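Local structure of putative oxidoreductase (Mycobacterium avium, 3QHA) at residues 40-45 with 58-63; 79-84 with 106-111; 192-197 with 273-278. The protein probably catalyses an NAD(P)-dependent oxidation or reduction of a hydroxy-acid substrate, as in the related 3-hydroxyisobutyrate and 6-phosphogluconate dehydrogenases. All blocks are in the same frame, centred on the assembly; numbering follows the deposited sequence.

Contact 1: 40-45 with 58-63; sequences GVTVYD and GATLAD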
ATOM      1  N   GLY B  40      -4.494  28.349 -20.669  1.00 34.09           N
ATOM      2  CA  GLY B  40      -5.929  28.323 -20.399  1.00 33.56           C
ATOM      3  C   GLY B  40      -6.530  27.003 -20.850  1.00 32.34           C
ATOM      4  O   GLY B  40      -5.894  26.247 -21.593  1.00 31.95           O
ATOM      5  N   VAL B  41      -7.754  26.724 -20.406  1.00 31.43           N
ATOM      6  CA  VAL B  41      -8.450  25.503 -20.804  1.00 30.34           C
ATOM      7  C   VAL B  41      -9.877  25.797 -21.266  1.00 30.30           C
ATOM      8  O   VAL B  41     -10.557  26.661 -20.711  1.00 30.75           O
ATOM      9  CB  VAL B  41      -8.467  24.460 -19.662  1.00 29.75           C
ATOM     10  CG1 VAL B  41      -9.245  24.983 -18.458  1.00 29.89           C
ATOM     11  CG2 VAL B  41      -9.040  23.137 -20.154  1.00 29.24           C
ATOM     12  N   THR B  42     -10.304  25.077 -22.301  1.00 29.60           N
ATOM     13  CA  THR B  42     -11.666  25.139 -22.817  1.00 29.57           C
ATOM     14  C   THR B  42     -12.320  23.795 -22.537  1.00 28.82           C
ATOM     15  O   THR B  42     -11.778  22.751 -22.897  1.00 28.10           O
ATOM     16  CB  THR B  42     -11.682  25.410 -24.332  1.00 30.05           C
ATOM     17  OG1 THR B  42     -11.084  26.684 -24.597  1.00 30.50           O
ATOM     18  CG2 THR B  42     -13.104  25.399 -24.874  1.00 30.36           C
ATOM     19  N   VAL B  43     -13.483  23.819 -21.897  1.00 28.77           N
ATOM     20  CA  VAL B  43     -14.093  22.591 -21.405  1.00 28.26           C
ATOM     21  C   VAL B  43     -15.433  22.314 -22.055  1.00 28.82           C
ATOM     22  O   VAL B  43     -16.124  23.231 -22.507  1.00 29.37           O
ATOM     23  CB  VAL B  43     -14.288  22.628 -19.871  1.00 28.07           C
ATOM     24  CG1 VAL B  43     -12.946  22.766 -19.169  1.00 27.36           C
ATOM     25  CG2 VAL B  43     -15.229  23.754 -19.469  1.00 28.38           C
ATOM     26  N   TYR B  44     -15.788  21.035 -22.095  1.00 28.72           N
ATOM     27  CA  TYR B  44     -17.118  20.629 -22.506  1.00 29.43           C
ATOM     28  C   TYR B  44     -17.590  19.383 -21.762  1.00 29.34           C
ATOM     29  O   TYR B  44     -16.850  18.411 -21.608  1.00 28.87           O
ATOM     30  CB  TYR B  44     -17.189  20.374 -24.009  1.00 29.84           C
ATOM     31  CG  TYR B  44     -18.555  19.886 -24.416  1.00 30.94           C
ATOM     32  CD1 TYR B  44     -19.596  20.782 -24.640  1.00 32.29           C
ATOM     33  CD2 TYR B  44     -18.823  18.526 -24.530  1.00 31.27           C
ATOM     34  CE1 TYR B  44     -20.861  20.335 -24.992  1.00 33.12           C
ATOM     35  CE2 TYR B  44     -20.079  18.071 -24.880  1.00 32.44           C
ATOM     36  CZ  TYR B  44     -21.095  18.978 -25.109  1.00 33.30           C
ATOM     37  OH  TYR B  44     -22.344  18.525 -25.459  1.00 35.29           O
ATOM     38  N   ASP B  45     -18.834  19.442 -21.305  1.00 30.06           N
ATOM     39  CA  ASP B  45     -19.546  18.292 -20.774  1.00 30.31           C
ATOM     40  C   ASP B  45     -21.023  18.547 -21.048  1.00 31.42           C
ATOM     41  O   ASP B  45     -21.488  19.685 -20.931  1.00 31.80           O
ATOM     42  CB  ASP B  45     -19.281  18.136 -19.276  1.00 29.98           C
ATOM     43  CG  ASP B  45     -19.852  16.845 -18.705  1.00 29.95           C
ATOM     44  OD1 ASP B  45     -19.060  15.983 -18.270  1.00 29.04           O
ATOM     45  OD2 ASP B  45     -21.090  16.688 -18.692  1.00 30.18           O
ATOM     46  N   GLY B  58     -12.643  29.841 -14.086  1.00 37.63           N
ATOM     47  CA  GLY B  58     -11.950  30.587 -15.144  1.00 37.72           C
ATOM     48  C   GLY B  58     -11.744  29.832 -16.449  1.00 36.87           C
ATOM     49  O   GLY B  58     -10.991  30.286 -17.315  1.00 37.07           O
ATOM     50  N   ALA B  59     -12.403  28.685 -16.600  1.00 35.94           N
ATOM     51  CA  ALA B  59     -12.311  27.908 -17.834  1.00 35.14           C
ATOM     52  C   ALA B  59     -13.232  28.512 -18.889  1.00 35.46           C
ATOM     53  O   ALA B  59     -14.256  29.110 -18.556  1.00 36.15           O
ATOM     54  CB  ALA B  59     -12.687  26.458 -17.574  1.00 34.35           C
ATOM     55  N   THR B  60     -12.861  28.371 -20.158  1.00 35.11           N
ATOM     56  CA  THR B  60     -13.755  28.736 -21.256  1.00 35.44           C
ATOM     57  C   THR B  60     -14.689  27.560 -21.510  1.00 34.91           C
ATOM     58  O   THR B  60     -14.272  26.405 -21.446  1.00 34.04           O
ATOM     59  CB  THR B  60     -12.984  29.074 -22.548  1.00 35.69           C
ATOM     60  OG1 THR B  60     -12.002  30.080 -22.275  1.00 35.99           O
ATOM     61  CG2 THR B  60     -13.937  29.577 -23.627  1.00 36.32           C
ATOM     62  N   LEU B  61     -15.955  27.859 -21.787  1.00 35.40           N
ATOM     63  CA  LEU B  61     -16.964  26.823 -21.973  1.00 35.17           C
ATOM     64  C   LEU B  61     -17.269  26.628 -23.448  1.00 35.47           C
ATOM     65  O   LEU B  61     -17.748  27.544 -24.118  1.00 36.35           O
ATOM     66  CB  LEU B  61     -18.247  27.181 -21.219  1.00 35.71           C
ATOM     67  CG  LEU B  61     -18.123  27.371 -19.705  1.00 35.57           C
ATOM     68  CD1 LEU B  61     -19.501  27.483 -19.076  1.00 36.05           C
ATOM     69  CD2 LEU B  61     -17.334  26.242 -19.061  1.00 34.72           C
ATOM     70  N   ALA B  62     -16.980  25.430 -23.951  1.00 34.89           N
ATOM     71  CA  ALA B  62     -17.278  25.086 -25.336  1.00 35.22           C
ATOM     72  C   ALA B  62     -18.769  24.815 -25.500  1.00 35.71           C
ATOM     73  O   ALA B  62     -19.457  24.453 -24.544  1.00 35.43           O
ATOM     74  CB  ALA B  62     -16.468  23.874 -25.773  1.00 34.53           C
ATOM     75  N   ASP B  63     -19.253  25.002 -26.722  1.00 36.57           N
ATOM     76  CA  ASP B  63     -20.650  24.754 -27.061  1.00 37.33           C
ATOM     77  C   ASP B  63     -20.860  23.299 -27.471  1.00 36.93           C
ATOM     78  O   ASP B  63     -21.988  22.800 -27.459  1.00 37.37           O
ATOM     79  CB  ASP B  63     -21.082  25.677 -28.207  1.00 38.54           C
ATOM     80  CG  ASP B  63     -21.116  27.144 -27.803  1.00 39.61           C
ATOM     81  OD1 ASP B  63     -21.501  27.445 -26.651  1.00 40.26           O
ATOM     82  OD2 ASP B  63     -20.771  28.003 -28.645  1.00 40.85           O
TER
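Val41, Val43 and Thr60 join strands 41-44 and 60-61 through their backbones. Thr60 N donates to Val41 O at 2.9 Å. Val43 N donates to Thr60 O at 2.7 Å, and Ala62 N closes the pattern on Val43 O at 2.8 Å. The N-H directions are nearly straight, with angles of 158° to 164°. Thr60 bonds to the residues on either side of Thr42, as in a parallel pair. Thr60 O also receives a CA-H...O contact from Thr42 CA, at 3.2 Å.

The apolar contacts lie on two faces. On the face of Val43 and Leu61, the two side chains run side by side and point the same way. With Val43 CG1 anti to the carbonyl carbon (chi1 -61°), CG2 lies between the backbone N and that carbon, where it meets Leu61 CD2 at 3.3 Å, tighter than usual. Helix 48-55 packs on this face through Leu54 and Met51. On the other face Thr42 CG2 touches Ala62 CB at 3.8 Å.

The Tyr44 ring turns its edge to Ala62 O, which lies in the ring plane 3.7 Å from CD1. Val65 and Val68 of helix 65-68 also touch this side chain.

Strand 41-44, helix 48-55 and strand 60-61 form a right-handed beta-alpha-beta unit of the Rossmann fold. The three bonds run between main-chain atoms, so main-chain polarity mainly holds the sheet edge, with mostly apolar side chains packed beside it.

Contact 2: 79-84 with 106-111; sequences LDDAQV and TISDTT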
ATOM      1  N   LEU B  79     -16.648   7.690 -19.884  1.00 29.73           N
ATOM      2  CA  LEU B  79     -17.040   6.465 -19.184  1.00 30.48           C
ATOM      3  C   LEU B  79     -16.309   5.196 -19.624  1.00 31.05           C
ATOM      4  O   LEU B  79     -15.851   4.423 -18.781  1.00 31.02           O
ATOM      5  CB  LEU B  79     -18.551   6.241 -19.320  1.00 31.35           C
ATOM      6  N   ASP B  80     -16.208   4.983 -20.938  1.00 31.71           N
ATOM      7  CA  ASP B  80     -15.753   3.697 -21.487  1.00 32.34           C
ATOM      8  C   ASP B  80     -15.186   3.829 -22.908  1.00 32.69           C
ATOM      9  O   ASP B  80     -15.198   4.922 -23.478  1.00 32.35           O
ATOM     10  CB  ASP B  80     -16.914   2.687 -21.455  1.00 33.35           C
ATOM     11  CG  ASP B  80     -18.162   3.180 -22.199  1.00 33.96           C
ATOM     12  OD1 ASP B  80     -18.037   3.935 -23.186  1.00 33.71           O
ATOM     13  OD2 ASP B  80     -19.280   2.792 -21.796  1.00 34.78           O
ATOM     14  N   ASP B  81     -14.691   2.721 -23.471  1.00 33.59           N
ATOM     15  CA  ASP B  81     -14.127   2.711 -24.836  1.00 34.23           C
ATOM     16  C   ASP B  81     -15.072   3.318 -25.854  1.00 34.78           C
ATOM     17  O   ASP B  81     -14.692   4.218 -26.603  1.00 34.68           O
ATOM     18  CB  ASP B  81     -13.819   1.287 -25.316  1.00 35.19           C
ATOM     19  CG  ASP B  81     -12.596   0.703 -24.667  1.00 35.72           C
ATOM     20  OD1 ASP B  81     -11.607   0.436 -25.387  1.00 36.62           O
ATOM     21  OD2 ASP B  81     -12.625   0.509 -23.435  1.00 37.06           O
ATOM     22  N   ALA B  82     -16.296   2.795 -25.886  1.00 35.67           N
ATOM     23  CA  ALA B  82     -17.291   3.200 -26.878  1.00 36.51           C
ATOM     24  C   ALA B  82     -17.406   4.717 -26.953  1.00 36.07           C
ATOM     25  O   ALA B  82     -17.429   5.287 -28.042  1.00 36.49           O
ATOM     26  CB  ALA B  82     -18.644   2.579 -26.559  1.00 37.31           C
ATOM     27  N   GLN B  83     -17.464   5.362 -25.791  1.00 35.62           N
ATOM     28  CA  GLN B  83     -17.565   6.821 -25.715  1.00 35.27           C
ATOM     29  C   GLN B  83     -16.268   7.524 -26.121  1.00 34.68           C
ATOM     30  O   GLN B  83     -16.315   8.591 -26.737  1.00 34.61           O
ATOM     31  CB  GLN B  83     -18.000   7.264 -24.312  1.00 34.92           C
ATOM     32  CG  GLN B  83     -19.505   7.170 -24.084  1.00 36.13           C
ATOM     33  CD  GLN B  83     -19.912   7.460 -22.646  1.00 36.52           C
ATOM     34  OE1 GLN B  83     -19.364   8.354 -21.998  1.00 36.31           O
ATOM     35  NE2 GLN B  83     -20.887   6.706 -22.144  1.00 37.39           N
ATOM     36  N   VAL B  84     -15.119   6.939 -25.783  1.00 34.30           N
ATOM     37  CA  VAL B  84     -13.833   7.490 -26.216  1.00 33.96           C
ATOM     38  C   VAL B  84     -13.755   7.492 -27.742  1.00 34.78           C
ATOM     39  O   VAL B  84     -13.431   8.512 -28.349  1.00 34.63           O
ATOM     40  CB  VAL B  84     -12.627   6.712 -25.635  1.00 33.59           C
ATOM     41  CG1 VAL B  84     -11.330   7.149 -26.310  1.00 33.20           C
ATOM     42  CG2 VAL B  84     -12.538   6.914 -24.126  1.00 32.93           C
ATOM     43  N   THR B 106     -10.482   4.758 -18.878  1.00 29.72           N
ATOM     44  CA  THR B 106     -10.207   3.365 -19.183  1.00 30.72           C
ATOM     45  C   THR B 106     -10.510   3.012 -20.639  1.00 31.58           C
ATOM     46  O   THR B 106     -11.598   3.284 -21.150  1.00 32.10           O
ATOM     47  CB  THR B 106     -10.986   2.422 -18.253  1.00 31.26           C
ATOM     48  OG1 THR B 106     -10.657   2.723 -16.888  1.00 31.61           O
ATOM     49  CG2 THR B 106     -10.634   0.969 -18.545  1.00 31.82           C
ATOM     50  N   ILE B 107      -9.511   2.424 -21.292  1.00 32.09           N
ATOM     51  CA  ILE B 107      -9.649   1.858 -22.627  1.00 33.02           C
ATOM     52  C   ILE B 107      -8.881   0.533 -22.681  1.00 33.87           C
ATOM     53  O   ILE B 107      -8.031   0.265 -21.828  1.00 33.41           O
ATOM     54  CB  ILE B 107      -9.129   2.823 -23.724  1.00 32.77           C
ATOM     55  CG1 ILE B 107      -7.656   3.194 -23.488  1.00 32.19           C
ATOM     56  CG2 ILE B 107      -9.996   4.074 -23.780  1.00 32.18           C
ATOM     57  CD1 ILE B 107      -7.133   4.270 -24.425  1.00 31.94           C
ATOM     58  N   SER B 108      -9.206  -0.300 -23.664  1.00 35.34           N
ATOM     59  CA  SER B 108      -8.414  -1.494 -23.955  1.00 36.38           C
ATOM     60  C   SER B 108      -7.104  -1.022 -24.579  1.00 36.38           C
ATOM     61  O   SER B 108      -7.061   0.071 -25.150  1.00 35.90           O
ATOM     62  CB  SER B 108      -9.165  -2.413 -24.920  1.00 37.59           C
ATOM     63  OG  SER B 108      -9.299  -1.809 -26.197  1.00 37.97           O
ATOM     64  N   ASP B 109      -6.037  -1.814 -24.479  1.00 37.02           N
ATOM     65  CA  ASP B 109      -4.740  -1.362 -25.011  1.00 37.09           C
ATOM     66  C   ASP B 109      -4.709  -1.300 -26.547  1.00 37.79           C
ATOM     67  O   ASP B 109      -3.967  -0.497 -27.115  1.00 37.65           O
ATOM     68  CB  ASP B 109      -3.552  -2.165 -24.442  1.00 37.31           C
ATOM     69  CG  ASP B 109      -3.490  -3.594 -24.955  1.00 38.87           C
ATOM     70  OD1 ASP B 109      -2.373  -4.057 -25.276  1.00 40.04           O
ATOM     71  OD2 ASP B 109      -4.545  -4.258 -25.026  1.00 40.22           O
ATOM     72  N   THR B 110      -5.527  -2.113 -27.215  1.00 38.79           N
ATOM     73  CA  THR B 110      -5.637  -2.048 -28.676  1.00 39.57           C
ATOM     74  C   THR B 110      -6.419  -0.821 -29.165  1.00 39.19           C
ATOM     75  O   THR B 110      -6.245  -0.397 -30.304  1.00 39.49           O
ATOM     76  CB  THR B 110      -6.254  -3.334 -29.271  1.00 40.92           C
ATOM     77  OG1 THR B 110      -7.309  -3.802 -28.425  1.00 41.31           O
ATOM     78  CG2 THR B 110      -5.194  -4.423 -29.404  1.00 41.56           C
ATOM     79  N   THR B 111      -7.267  -0.248 -28.309  1.00 38.53           N
ATOM     80  CA  THR B 111      -8.040   0.944 -28.677  1.00 38.21           C
ATOM     81  C   THR B 111      -7.133   2.127 -29.000  1.00 37.78           C
ATOM     82  O   THR B 111      -7.360   2.838 -29.979  1.00 37.91           O
ATOM     83  CB  THR B 111      -9.027   1.356 -27.560  1.00 37.60           C
ATOM     84  OG1 THR B 111     -10.056   0.368 -27.447  1.00 38.11           O
ATOM     85  CG2 THR B 111      -9.663   2.705 -27.862  1.00 36.98           C
TER
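Asp81 reaches across to Ser108 and Thr111 with a single carboxylate oxygen. Its CG lies anti to the carbonyl carbon (chi1 -74°), and OD1 points at the start of helix 109-119. Thr111 OG1 donates to Asp81 OD1 at 2.6 Å and meets it nearly along the C-O axis. The two side chains are set at a slant to each other. Ser108 N donates to the same OD1 at 3.0 Å, almost straight at 176°, and reaches the syn lone pair of OD1, on the side of OD2. Two donors therefore grip one oxygen and should hold the carboxylate against rotation. The other oxygen, OD2, rests 3.4 Å from Ile107 CA.

Both segments carry a loop into a helix of the Rossmann-type nucleotide-binding domain, after strands 73-76 and 100-103, which are neighbours in the parallel sheet. Asp80 is the N-cap of helix 81-92. Its OD1 accepts from Gln83 N at 3.0 Å, while the next residue, Asp81, serves the neighbouring helix start.

Beside the polar cluster, Val84 and Ile107 cross at about a right angle. Val84 CG2 meets Ile107 CG2 at 3.8 Å. Ile107 CG2 lies beside its own backbone N and anti to the carbonyl carbon, and this methyl makes the apolar contact. Thr178 of helix 176-204 also packs on Ile107, and Leu261 of the second subunit packs on Thr106.

Contact 3: 192-197 with 273-278; sequences YAAACE and LPLARL
The start of helix 274-286 is met here by the long helix 176-204 of the all-helical C-terminal domain. The axes of segments 192-197 and 274-278 approach to 9.9 Å and cross at -115°. Glu197 carries the contact. Its CG is anti to the backbone N (chi1 -180°), and the chain runs on extended, which brings the carboxylate to the first turn of the other helix. There the two oxygens divide the work. OE1 accepts from Leu275 N at 3.1 Å, and OE2 accepts from Ala276 N at 2.9 Å. Both use the syn lone pair, so the carboxylate forms a fork over two successive N-H groups.

Carbon atoms close in around it. Glu197 CG touches Leu273 CD2 at 3.5 Å, and Pro274 CD lies 3.3 Å from Glu197 OE1. One turn earlier, Leu275 CD1 packs on Ala193 CB at 3.6 Å. Ala279 of the second subunit packs on Ala193, and Met186 of that subunit on Ala276.

Glu197 thus takes up two N-H groups of the first turn from a different helix. Its negative charge would probably be favoured by the helix dipole there.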
ATOM      1  N   TYR B 192      -6.599  -4.808  -2.575  1.00 22.68           N
ATOM      2  CA  TYR B 192      -7.904  -4.611  -1.917  1.00 22.85           C
ATOM      3  C   TYR B 192      -8.549  -5.957  -1.571  1.00 22.81           C
ATOM      4  O   TYR B 192      -9.068  -6.134  -0.470  1.00 22.98           O
ATOM      5  CB  TYR B 192      -8.874  -3.791  -2.785  1.00 22.96           C
ATOM      6  CG  TYR B 192      -8.571  -2.302  -2.932  1.00 23.54           C
ATOM      7  CD1 TYR B 192      -7.560  -1.672  -2.197  1.00 24.20           C
ATOM      8  CD2 TYR B 192      -9.335  -1.515  -3.793  1.00 24.30           C
ATOM      9  CE1 TYR B 192      -7.307  -0.301  -2.343  1.00 24.32           C
ATOM     10  CE2 TYR B 192      -9.091  -0.153  -3.942  1.00 24.66           C
ATOM     11  CZ  TYR B 192      -8.079   0.448  -3.214  1.00 24.70           C
ATOM     12  OH  TYR B 192      -7.845   1.797  -3.363  1.00 25.19           O
ATOM     13  N   ALA B 193      -8.517  -6.899  -2.511  1.00 22.64           N
ATOM     14  CA  ALA B 193      -8.975  -8.267  -2.250  1.00 22.56           C
ATOM     15  C   ALA B 193      -8.295  -8.844  -1.008  1.00 22.35           C
ATOM     16  O   ALA B 193      -8.956  -9.395  -0.128  1.00 22.32           O
ATOM     17  CB  ALA B 193      -8.710  -9.155  -3.453  1.00 22.63           C
ATOM     18  N   ALA B 194      -6.973  -8.702  -0.944  1.00 21.91           N
ATOM     19  CA  ALA B 194      -6.189  -9.178   0.200  1.00 21.82           C
ATOM     20  C   ALA B 194      -6.553  -8.451   1.491  1.00 21.66           C
ATOM     21  O   ALA B 194      -6.567  -9.059   2.564  1.00 21.99           O
ATOM     22  CB  ALA B 194      -4.698  -9.035  -0.078  1.00 21.57           C
ATOM     23  N   ALA B 195      -6.844  -7.155   1.394  1.00 21.28           N
ATOM     24  CA  ALA B 195      -7.244  -6.377   2.565  1.00 21.11           C
ATOM     25  C   ALA B 195      -8.539  -6.934   3.159  1.00 21.16           C
ATOM     26  O   ALA B 195      -8.646  -7.113   4.373  1.00 21.21           O
ATOM     27  CB  ALA B 195      -7.406  -4.911   2.205  1.00 20.89           C
ATOM     28  N   CYS B 196      -9.506  -7.223   2.294  1.00 20.96           N
ATOM     29  CA  CYS B 196     -10.787  -7.779   2.725  1.00 21.14           C
ATOM     30  C   CYS B 196     -10.628  -9.148   3.384  1.00 21.37           C
ATOM     31  O   CYS B 196     -11.297  -9.446   4.374  1.00 21.57           O
ATOM     32  CB  CYS B 196     -11.749  -7.880   1.541  1.00 21.13           C
ATOM     33  SG  CYS B 196     -12.260  -6.278   0.884  1.00 21.12           S
ATOM     34  N   GLU B 197      -9.744  -9.975   2.832  1.00 21.32           N
ATOM     35  CA  GLU B 197      -9.419 -11.263   3.435  1.00 21.63           C
ATOM     36  C   GLU B 197      -8.806 -11.073   4.829  1.00 21.68           C
ATOM     37  O   GLU B 197      -9.141 -11.808   5.765  1.00 22.02           O
ATOM     38  CB  GLU B 197      -8.474 -12.053   2.521  1.00 21.70           C
ATOM     39  CG  GLU B 197      -8.075 -13.415   3.053  1.00 22.34           C
ATOM     40  CD  GLU B 197      -7.345 -14.260   2.024  1.00 22.64           C
ATOM     41  OE1 GLU B 197      -7.984 -14.712   1.048  1.00 23.75           O
ATOM     42  OE2 GLU B 197      -6.133 -14.484   2.196  1.00 22.53           O
ATOM     43  N   LEU B 273      -8.460 -18.667   3.777  1.00 29.90           N
ATOM     44  CA  LEU B 273      -7.534 -17.596   3.393  1.00 29.03           C
ATOM     45  C   LEU B 273      -6.805 -17.942   2.088  1.00 28.73           C
ATOM     46  O   LEU B 273      -5.580 -18.097   2.077  1.00 28.60           O
ATOM     47  CB  LEU B 273      -6.517 -17.363   4.515  1.00 28.86           C
ATOM     48  CG  LEU B 273      -7.078 -16.975   5.884  1.00 28.58           C
ATOM     49  CD1 LEU B 273      -5.969 -16.975   6.930  1.00 28.17           C
ATOM     50  CD2 LEU B 273      -7.768 -15.619   5.818  1.00 27.52           C
ATOM     51  N   PRO B 274      -7.557 -18.051   0.977  1.00 28.30           N
ATOM     52  CA  PRO B 274      -6.976 -18.537  -0.276  1.00 28.13           C
ATOM     53  C   PRO B 274      -5.925 -17.620  -0.918  1.00 27.59           C
ATOM     54  O   PRO B 274      -4.951 -18.127  -1.478  1.00 27.82           O
ATOM     55  CB  PRO B 274      -8.198 -18.705  -1.190  1.00 28.27           C
ATOM     56  CG  PRO B 274      -9.223 -17.779  -0.633  1.00 28.13           C
ATOM     57  CD  PRO B 274      -9.003 -17.796   0.845  1.00 28.34           C
ATOM     58  N   LEU B 275      -6.108 -16.301  -0.851  1.00 26.98           N
ATOM     59  CA  LEU B 275      -5.085 -15.376  -1.366  1.00 26.51           C
ATOM     60  C   LEU B 275      -3.781 -15.533  -0.582  1.00 26.37           C
ATOM     61  O   LEU B 275      -2.698 -15.555  -1.168  1.00 26.19           O
ATOM     62  CB  LEU B 275      -5.553 -13.916  -1.310  1.00 26.22           C
ATOM     63  CG  LEU B 275      -6.512 -13.438  -2.402  1.00 26.07           C
ATOM     64  CD1 LEU B 275      -7.109 -12.081  -2.027  1.00 25.92           C
ATOM     65  CD2 LEU B 275      -5.808 -13.356  -3.747  1.00 25.59           C
ATOM     66  N   ALA B 276      -3.898 -15.658   0.738  1.00 26.32           N
ATOM     67  CA  ALA B 276      -2.738 -15.854   1.611  1.00 26.44           C
ATOM     68  C   ALA B 276      -2.015 -17.178   1.344  1.00 26.76           C
ATOM     69  O   ALA B 276      -0.784 -17.226   1.374  1.00 26.70           O
ATOM     70  CB  ALA B 276      -3.155 -15.766   3.074  1.00 26.49           C
ATOM     71  N   ARG B 277      -2.772 -18.244   1.086  1.00 27.10           N
ATOM     72  CA  ARG B 277      -2.183 -19.547   0.761  1.00 27.61           C
ATOM     73  C   ARG B 277      -1.337 -19.447  -0.506  1.00 27.72           C
ATOM     74  O   ARG B 277      -0.200 -19.910  -0.540  1.00 27.84           O
ATOM     75  CB  ARG B 277      -3.271 -20.608   0.574  1.00 27.81           C
ATOM     76  N   LEU B 278      -1.904 -18.826  -1.534  1.00 27.83           N
ATOM     77  CA  LEU B 278      -1.215 -18.627  -2.807  1.00 28.11           C
ATOM     78  C   LEU B 278       0.014 -17.728  -2.638  1.00 28.05           C
ATOM     79  O   LEU B 278       1.064 -17.989  -3.227  1.00 28.27           O
ATOM     80  CB  LEU B 278      -2.184 -18.029  -3.832  1.00 27.97           C
ATOM     81  CG  LEU B 278      -1.874 -18.188  -5.319  1.00 28.50           C
ATOM     82  CD1 LEU B 278      -1.619 -19.649  -5.688  1.00 29.26           C
ATOM     83  CD2 LEU B 278      -3.026 -17.617  -6.141  1.00 27.94           C
TER

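Contacts 1 and 2 belong to the nucleotide-binding domain, while contact 3 lies in the helical domain, on the opposite side of the chain's centre from contact 1. Contact 1 sits at a sheet edge and relies on backbone bonds. Contacts 2 and 3 each use an acidic side chain to accept from the start of a helix. In contact 2 one oxygen serves both a backbone N-H and a hydroxyl; in contact 3 each oxygen serves one N-H. Contact 3 is the most buried, whereas contacts 1 and 2 are partly buried. Helix 176-204 carries part of contact 3 and also packs on contact 2. Both of these touch the second subunit, and contact 1 does not.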